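Local coordinates for protein bacteriocin (Pseudomonas syringae pv. tomato, PDB 4FZL) that probably kills susceptible bacteria by degrading the cell-wall precursor lipid II, as a calcium-binding, colicin M-like phosphatase, at residues N21-A24 with T25-Q29; D33-I37 with Q38-A42; G206-E210 with N211-L215. All blocks are in the same frame, centred on the assembly; numbering follows the deposited sequence.

Contact 1: N21-A24 with T25-Q29; sequences NCLA and TFQDQ
The carbonyl oxygen of Asn-21 takes two bonds from a single residue, Thr-25. The amide N of Thr-25 lies 3.0 Å from Asn-21 O, and its hydroxyl OG1 comes closer, 2.8 Å from the same oxygen. The two donors arrive differently: the amide lies nearly along the C=O axis, whereas OG1 sits above the carbonyl plane, 44° out of it. The torsion that sets OG1 beside its own backbone N (chi1 -55°) turns the hydroxyl back toward the carbonyl of Asn-21. This is the first turn of helix 22-33, and the i to i+4 pattern runs on with Phe-26 N to Cys-22 O and Gln-27 N to Leu-23 O (2.8 Å). On another side of the turn, the chain of Gln-27, extended beyond CG, runs across the side chain of Leu-23, with Gln-27 CD 3.8 Å from Leu-23 CG. Ala-24 O accepts from Asp-28 N at 3.0 Å and also from a water at 2.9 Å; that water donates in turn to Asp-28 OD1 and so links carboxylate and backbone. Further out, Leu-16 and Tyr-17 of helix 14-17 touch Thr-25, Phe-98 packs on Cys-22 and Leu-23, and Leu-43 meets Phe-26.

Contact 2: D33-I37 with Q38-A42; sequences DSFGI and QSKVA
Asp-33 closes an Asx motif across the turn between helices 22-33 and 37-54, and its carboxylate reaches on to Ser-39 in the first turn of the second helix. OD1 of Asp-33 accepts from the backbone N of Gly-36 at 3.0 Å and from Ser-39 OG at 2.7 Å, the two donors approaching from opposite faces of the carboxylate. OD2 of Asp-33 offers its syn lone pair to Ser-39 N (3.1 Å, 161° at the hydrogen). Three protein bonds to two oxygens thus fix the rotation of the group, and a water joins OD2 to Gln-38 N, which it accepts from at 2.9 Å. A chi1 of 74° tucks the carboxylate group between the backbone N and carbonyl carbon of Asp-33, facing the helix start. Beside this polar cluster, Phe-35 lies under the aliphatic chain of Lys-40: CG of Lys-40 sits over one face of the ring, 4.0 Å from its centroid, in a CH-pi contact, the two side chains crossing at about a right angle. The buried Phe-35 ring also meets Phe-26, Leu-216 and Val-219. Lys-40 N bonds to Gly-36 O at 2.9 Å, while Ile-37 CG2 lies against Val-41 CG2 (4.0 Å). With Gly-36 at the N-cap and Asp-33 bonded to Ser-39 N and OG, this is a short connection between consecutive helices, built on an Asx motif.

Contact 3: G206-E210 with N211-L215; sequences GWLGE and NLTSL
Leu-208 and Leu-212 make the close apolar part of this contact, their CD2 methyls 3.7 Å apart as the side chains run obliquely past each other. Chi1 of -178° puts CG of Leu-212 anti to its own backbone N and directs the isobutyl group to the buried side, where Phe-26 and Ala-30 of helix 22-33 cover it. CD2 of Leu-208 also rests over one face of the neighbouring Trp-207 indole, whose ring in turn meets Phe-98 edge to face. Tight polar packing adjoins this patch at Gly-209 O. Thr-213 grips that oxygen twice, through its OG1 at 2.6 Å and through its N at 3.0 Å, from opposite faces of the carbonyl plane. Gly-209 forms the break between two short helices: with positive phi (90°) it ends helix 205-208, and at the same time it is the N-cap of helix 210-216. Leu-208 O therefore does not bond directly to Leu-212 N; a water fills the step, donating to Leu-208 O at 2.8 Å and accepting from Leu-212 N. Ser-214 N to Glu-210 O, 3.0 Å, continues the new helix. The outer side is looser and wet. Glu-210 bends at chi2 (-84°), folding its carboxylate back alongside the backbone of Asn-211, with OE1 3.8 Å from Asn-211 CB. Waters lie close to both carboxylate oxygens and to Asn-211 OD1. Arg-205 touches both Glu-210 and Thr-213, while Arg-31 of helix 22-33 touches Asn-211.

How the contacts relate
Contact 1 lies at the start of helix 22-33, contact 2 where that helix passes into helix 37-54; Phe-26 and Gln-29 of the first reach Phe-35, Gln-38 and Ser-39 of the second. Contact 3, far later in sequence, packs on contact 1 through Leu-23, Phe-26 and Gln-27 and on contact 2 through Leu-215. All three are partly buried and lie away from the calcium site, but no touching residue of contact 2 is exposed, whereas Asn-21, Ala-24 and Asp-28 of contact 1 and Glu-210 and Ser-214 of contact 3 are. Contacts 1 and 3 share a threonine bonded twice to the carbonyl four residues back; contact 2 relies on a carboxylate, and in contact 3 water replaces a missing helical bond.

Contact 1: N21-A24 with T25-Q29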
loop_
_atom_site.group_PDB
_atom_site.type_symbol
_atom_site.label_atom_id
_atom_site.label_comp_id
_atom_site.label_asym_id
_atom_site.label_seq_id
_atom_site.Cartn_x
_atom_site.Cartn_y
_atom_site.Cartn_z
ATOM N N ASN A 21 -0.034 -9.829 14.243
ATOM C CA ASN A 21 1.116 -10.761 14.329
ATOM C C ASN A 21 1.628 -11.230 12.990
ATOM O O ASN A 21 2.543 -12.066 12.954
ATOM C CB ASN A 21 0.643 -11.982 15.135
ATOM C CG ASN A 21 0.244 -11.626 16.562
ATOM O OD1 ASN A 21 -0.847 -11.980 17.037
ATOM N ND2 ASN A 21 1.135 -10.906 17.252
ATOM N N CYS A 22 1.070 -10.696 11.897
ATOM C CA CYS A 22 1.434 -11.159 10.526
ATOM C C CYS A 22 2.936 -11.110 10.284
ATOM O O CYS A 22 3.513 -12.130 9.934
ATOM C CB CYS A 22 0.732 -10.305 9.497
ATOM S SG CYS A 22 0.858 -11.017 7.830
ATOM N N LEU A 23 3.576 -9.952 10.501
ATOM C CA LEU A 23 4.961 -9.836 10.142
ATOM C C LEU A 23 5.812 -10.813 10.920
ATOM O O LEU A 23 6.671 -11.502 10.331
ATOM C CB LEU A 23 5.462 -8.415 10.322
ATOM C CG LEU A 23 6.958 -8.136 10.087
ATOM C CD1 LEU A 23 7.267 -8.430 8.633
ATOM C CD2 LEU A 23 7.353 -6.695 10.467
ATOM N N ALA A 24 5.680 -10.789 12.256
ATOM C CA ALA A 24 6.516 -11.673 13.113
ATOM C C ALA A 24 6.364 -13.170 12.652
ATOM O O ALA A 24 7.301 -13.961 12.653
ATOM C CB ALA A 24 6.115 -11.561 14.571
ATOM N N THR A 25 5.137 -13.546 12.370
ATOM C CA THR A 25 4.818 -14.939 11.974
ATOM C C THR A 25 5.444 -15.255 10.608
ATOM O O THR A 25 6.016 -16.364 10.410
ATOM C CB THR A 25 3.270 -15.181 11.930
ATOM O OG1 THR A 25 2.706 -14.825 13.182
ATOM C CG2 THR A 25 2.915 -16.632 11.617
ATOM N N PHE A 26 5.405 -14.285 9.665
ATOM C CA PHE A 26 6.007 -14.497 8.404
ATOM C C PHE A 26 7.549 -14.524 8.470
ATOM O O PHE A 26 8.211 -15.363 7.809
ATOM C CB PHE A 26 5.532 -13.445 7.432
ATOM C CG PHE A 26 6.076 -13.674 6.071
ATOM C CD1 PHE A 26 5.539 -14.731 5.333
ATOM C CD2 PHE A 26 7.068 -12.882 5.499
ATOM C CE1 PHE A 26 6.011 -14.923 4.047
ATOM C CE2 PHE A 26 7.530 -13.122 4.247
ATOM C CZ PHE A 26 7.013 -14.135 3.513
ATOM N N GLN A 27 8.135 -13.660 9.313
ATOM C CA GLN A 27 9.548 -13.706 9.531
ATOM C C GLN A 27 9.964 -15.088 10.060
ATOM O O GLN A 27 10.948 -15.632 9.706
ATOM C CB GLN A 27 9.961 -12.624 10.563
ATOM C CG GLN A 27 9.907 -11.228 10.005
ATOM C CD GLN A 27 10.087 -10.121 11.031
ATOM O OE1 GLN A 27 10.581 -8.977 10.694
ATOM N NE2 GLN A 27 9.630 -10.350 12.163
ATOM N N ASP A 28 9.199 -15.643 10.970
ATOM C CA ASP A 28 9.554 -16.944 11.553
ATOM C C ASP A 28 9.445 -18.042 10.455
ATOM O O ASP A 28 10.261 -18.927 10.396
ATOM C CB ASP A 28 8.620 -17.315 12.697
ATOM C CG ASP A 28 8.861 -16.526 14.004
ATOM O OD1 ASP A 28 9.910 -15.902 14.198
ATOM O OD2 ASP A 28 7.994 -16.573 14.906
ATOM N N GLN A 29 8.409 -17.960 9.600
ATOM C CA GLN A 29 8.225 -18.943 8.584
ATOM C C GLN A 29 9.414 -18.850 7.607
ATOM O O GLN A 29 9.955 -19.843 7.162
ATOM C CB GLN A 29 6.879 -18.757 7.859
ATOM C CG GLN A 29 6.784 -19.534 6.558
ATOM C CD GLN A 29 6.634 -21.000 6.892
ATOM O OE1 GLN A 29 5.544 -21.436 7.292
ATOM N NE2 GLN A 29 7.709 -21.783 6.682
HETATM O O HOH W 1 9.590 -13.299 14.370
#

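Contact 2: D33-I37 with Q38-A42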
loop_
_atom_site.group_PDB
_atom_site.type_symbol
_atom_site.label_atom_id
_atom_site.label_comp_id
_atom_site.label_asym_id
_atom_site.label_seq_id
_atom_site.Cartn_x
_atom_site.Cartn_y
_atom_site.Cartn_z
ATOM N N ASP A 33 12.168 -22.056 6.637
ATOM C CA ASP A 33 12.331 -22.753 5.342
ATOM C C ASP A 33 13.227 -22.006 4.403
ATOM O O ASP A 33 13.310 -22.334 3.201
ATOM C CB ASP A 33 10.975 -23.095 4.692
ATOM C CG ASP A 33 10.260 -21.906 4.100
ATOM O OD1 ASP A 33 10.725 -20.752 4.267
ATOM O OD2 ASP A 33 9.223 -22.130 3.412
ATOM N N SER A 34 13.959 -21.023 4.924
ATOM C CA SER A 34 14.885 -20.223 4.050
ATOM C C SER A 34 14.207 -19.596 2.814
ATOM O O SER A 34 14.763 -19.617 1.689
ATOM C CB SER A 34 16.182 -20.968 3.643
ATOM O OG SER A 34 16.798 -21.395 4.788
ATOM N N PHE A 35 13.099 -18.898 3.102
ATOM C CA PHE A 35 12.253 -18.313 2.053
ATOM C C PHE A 35 11.999 -19.346 0.980
ATOM O O PHE A 35 12.273 -19.149 -0.185
ATOM C CB PHE A 35 12.819 -17.006 1.459
ATOM C CG PHE A 35 11.802 -16.249 0.688
ATOM C CD1 PHE A 35 10.659 -15.767 1.315
ATOM C CD2 PHE A 35 11.937 -16.042 -0.647
ATOM C CE1 PHE A 35 9.672 -15.104 0.595
ATOM C CE2 PHE A 35 10.971 -15.383 -1.345
ATOM C CZ PHE A 35 9.837 -14.900 -0.732
ATOM N N GLY A 36 11.531 -20.486 1.440
ATOM C CA GLY A 36 11.174 -21.611 0.604
ATOM C C GLY A 36 9.734 -21.647 0.144
ATOM O O GLY A 36 9.075 -20.600 0.050
ATOM N N ILE A 37 9.260 -22.861 -0.171
ATOM C CA ILE A 37 7.896 -23.024 -0.748
ATOM C C ILE A 37 6.803 -22.462 0.149
ATOM O O ILE A 37 5.988 -21.685 -0.342
ATOM C CB ILE A 37 7.574 -24.497 -1.123
ATOM C CG1 ILE A 37 8.518 -24.929 -2.248
ATOM C CG2 ILE A 37 6.095 -24.699 -1.462
ATOM C CD1 ILE A 37 8.505 -26.457 -2.476
ATOM N N GLN A 38 6.754 -22.881 1.419
ATOM C CA GLN A 38 5.712 -22.394 2.262
ATOM C C GLN A 38 5.709 -20.869 2.387
ATOM O O GLN A 38 4.647 -20.245 2.356
ATOM C CB GLN A 38 5.772 -23.015 3.631
ATOM C CG GLN A 38 5.407 -24.450 3.607
ATOM C CD GLN A 38 3.989 -24.739 4.112
ATOM O OE1 GLN A 38 3.020 -23.942 3.965
ATOM N NE2 GLN A 38 3.877 -25.882 4.742
ATOM N N SER A 39 6.886 -20.282 2.520
ATOM C CA SER A 39 7.015 -18.834 2.557
ATOM C C SER A 39 6.536 -18.121 1.292
ATOM O O SER A 39 5.821 -17.072 1.342
ATOM C CB SER A 39 8.464 -18.399 2.846
ATOM O OG SER A 39 8.909 -18.793 4.080
ATOM N N LYS A 40 6.882 -18.694 0.145
ATOM C CA LYS A 40 6.538 -18.077 -1.159
ATOM C C LYS A 40 5.062 -18.212 -1.375
ATOM O O LYS A 40 4.392 -17.277 -1.828
ATOM C CB LYS A 40 7.354 -18.689 -2.279
ATOM C CG LYS A 40 8.839 -18.273 -2.261
ATOM C CD LYS A 40 9.572 -18.960 -3.390
ATOM C CE LYS A 40 11.082 -18.945 -3.237
ATOM N NZ LYS A 40 11.771 -19.915 -4.136
ATOM N N VAL A 41 4.547 -19.379 -1.019
ATOM C CA VAL A 41 3.085 -19.594 -1.195
ATOM C C VAL A 41 2.271 -18.664 -0.203
ATOM O O VAL A 41 1.264 -18.050 -0.611
ATOM C CB VAL A 41 2.655 -21.068 -1.002
ATOM C CG1 VAL A 41 1.111 -21.232 -0.979
ATOM C CG2 VAL A 41 3.275 -21.901 -2.115
ATOM N N ALA A 42 2.737 -18.522 1.049
ATOM C CA ALA A 42 2.146 -17.552 1.971
ATOM C C ALA A 42 2.159 -16.139 1.372
ATOM O O ALA A 42 1.142 -15.456 1.330
ATOM C CB ALA A 42 2.773 -17.616 3.394
HETATM O O HOH W 2 8.770 -24.547 2.694
#

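Contact 3: G206-E210 with N211-L215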
loop_
_atom_site.group_PDB
_atom_site.type_symbol
_atom_site.label_atom_id
_atom_site.label_comp_id
_atom_site.label_asym_id
_atom_site.label_seq_id
_atom_site.Cartn_x
_atom_site.Cartn_y
_atom_site.Cartn_z
ATOM N N GLY A 206 14.467 -2.108 7.336
ATOM C CA GLY A 206 13.898 -1.837 8.642
ATOM C C GLY A 206 12.663 -2.622 8.987
ATOM O O GLY A 206 12.464 -3.025 10.136
ATOM N N TRP A 207 11.796 -2.750 7.997
ATOM C CA TRP A 207 10.554 -3.445 8.174
ATOM C C TRP A 207 10.797 -4.931 8.209
ATOM O O TRP A 207 10.294 -5.652 9.102
ATOM C CB TRP A 207 9.601 -3.018 7.045
ATOM C CG TRP A 207 8.409 -3.828 6.897
ATOM C CD1 TRP A 207 7.490 -4.169 7.882
ATOM C CD2 TRP A 207 7.891 -4.441 5.659
ATOM N NE1 TRP A 207 6.484 -4.928 7.362
ATOM C CE2 TRP A 207 6.652 -5.122 6.035
ATOM C CE3 TRP A 207 8.289 -4.465 4.343
ATOM C CZ2 TRP A 207 5.876 -5.845 5.112
ATOM C CZ3 TRP A 207 7.490 -5.132 3.413
ATOM C CH2 TRP A 207 6.333 -5.853 3.799
ATOM N N LEU A 208 11.524 -5.409 7.190
ATOM C CA LEU A 208 11.661 -6.884 7.030
ATOM C C LEU A 208 12.565 -7.564 8.075
ATOM O O LEU A 208 12.315 -8.728 8.493
ATOM C CB LEU A 208 12.169 -7.263 5.653
ATOM C CG LEU A 208 11.225 -6.827 4.541
ATOM C CD1 LEU A 208 11.860 -7.140 3.207
ATOM C CD2 LEU A 208 9.905 -7.539 4.742
ATOM N N GLY A 209 13.523 -6.829 8.592
ATOM C CA GLY A 209 14.417 -7.372 9.594
ATOM C C GLY A 209 15.646 -8.006 8.944
ATOM O O GLY A 209 15.720 -8.203 7.722
ATOM N N GLU A 210 16.626 -8.367 9.783
ATOM C CA GLU A 210 17.920 -8.817 9.281
ATOM C C GLU A 210 17.886 -10.100 8.474
ATOM O O GLU A 210 18.360 -10.186 7.347
ATOM C CB GLU A 210 18.938 -8.932 10.454
ATOM C CG GLU A 210 20.263 -9.549 10.085
ATOM C CD GLU A 210 20.244 -11.086 10.113
ATOM O OE1 GLU A 210 19.599 -11.696 11.026
ATOM O OE2 GLU A 210 20.907 -11.693 9.232
ATOM N N ASN A 211 17.164 -11.051 9.014
ATOM C CA ASN A 211 17.158 -12.385 8.404
ATOM C C ASN A 211 16.400 -12.445 7.107
ATOM O O ASN A 211 16.908 -12.925 6.068
ATOM C CB ASN A 211 16.614 -13.393 9.392
ATOM C CG ASN A 211 16.596 -14.814 8.842
ATOM O OD1 ASN A 211 17.651 -15.447 8.726
ATOM N ND2 ASN A 211 15.406 -15.312 8.501
ATOM N N LEU A 212 15.216 -11.849 7.120
ATOM C CA LEU A 212 14.421 -11.857 5.912
ATOM C C LEU A 212 15.073 -11.034 4.817
ATOM O O LEU A 212 15.085 -11.446 3.646
ATOM C CB LEU A 212 12.968 -11.500 6.257
ATOM C CG LEU A 212 11.940 -11.505 5.122
ATOM C CD1 LEU A 212 11.872 -12.864 4.383
ATOM C CD2 LEU A 212 10.595 -11.035 5.748
ATOM N N THR A 213 15.650 -9.898 5.194
ATOM C CA THR A 213 16.328 -9.063 4.169
ATOM C C THR A 213 17.462 -9.885 3.554
ATOM O O THR A 213 17.635 -9.931 2.314
ATOM C CB THR A 213 16.853 -7.763 4.752
ATOM O OG1 THR A 213 15.763 -7.076 5.390
ATOM C CG2 THR A 213 17.658 -6.930 3.677
ATOM N N SER A 214 18.188 -10.598 4.396
ATOM C CA SER A 214 19.264 -11.433 3.894
ATOM C C SER A 214 18.769 -12.512 2.869
ATOM O O SER A 214 19.356 -12.764 1.815
ATOM C CB SER A 214 20.022 -12.106 5.051
ATOM O OG SER A 214 21.010 -12.984 4.535
ATOM N N LEU A 215 17.686 -13.157 3.243
ATOM C CA LEU A 215 17.085 -14.238 2.425
ATOM C C LEU A 215 16.580 -13.691 1.080
ATOM O O LEU A 215 16.704 -14.293 0.032
ATOM C CB LEU A 215 15.924 -14.887 3.187
ATOM C CG LEU A 215 16.308 -15.811 4.362
ATOM C CD1 LEU A 215 15.074 -16.214 5.134
ATOM C CD2 LEU A 215 17.172 -17.011 3.808
HETATM O O HOH W 3 13.748 -10.949 9.507
HETATM O O HOH W 4 20.494 -14.194 8.601
HETATM O O HOH W 5 19.674 -14.226 11.267
#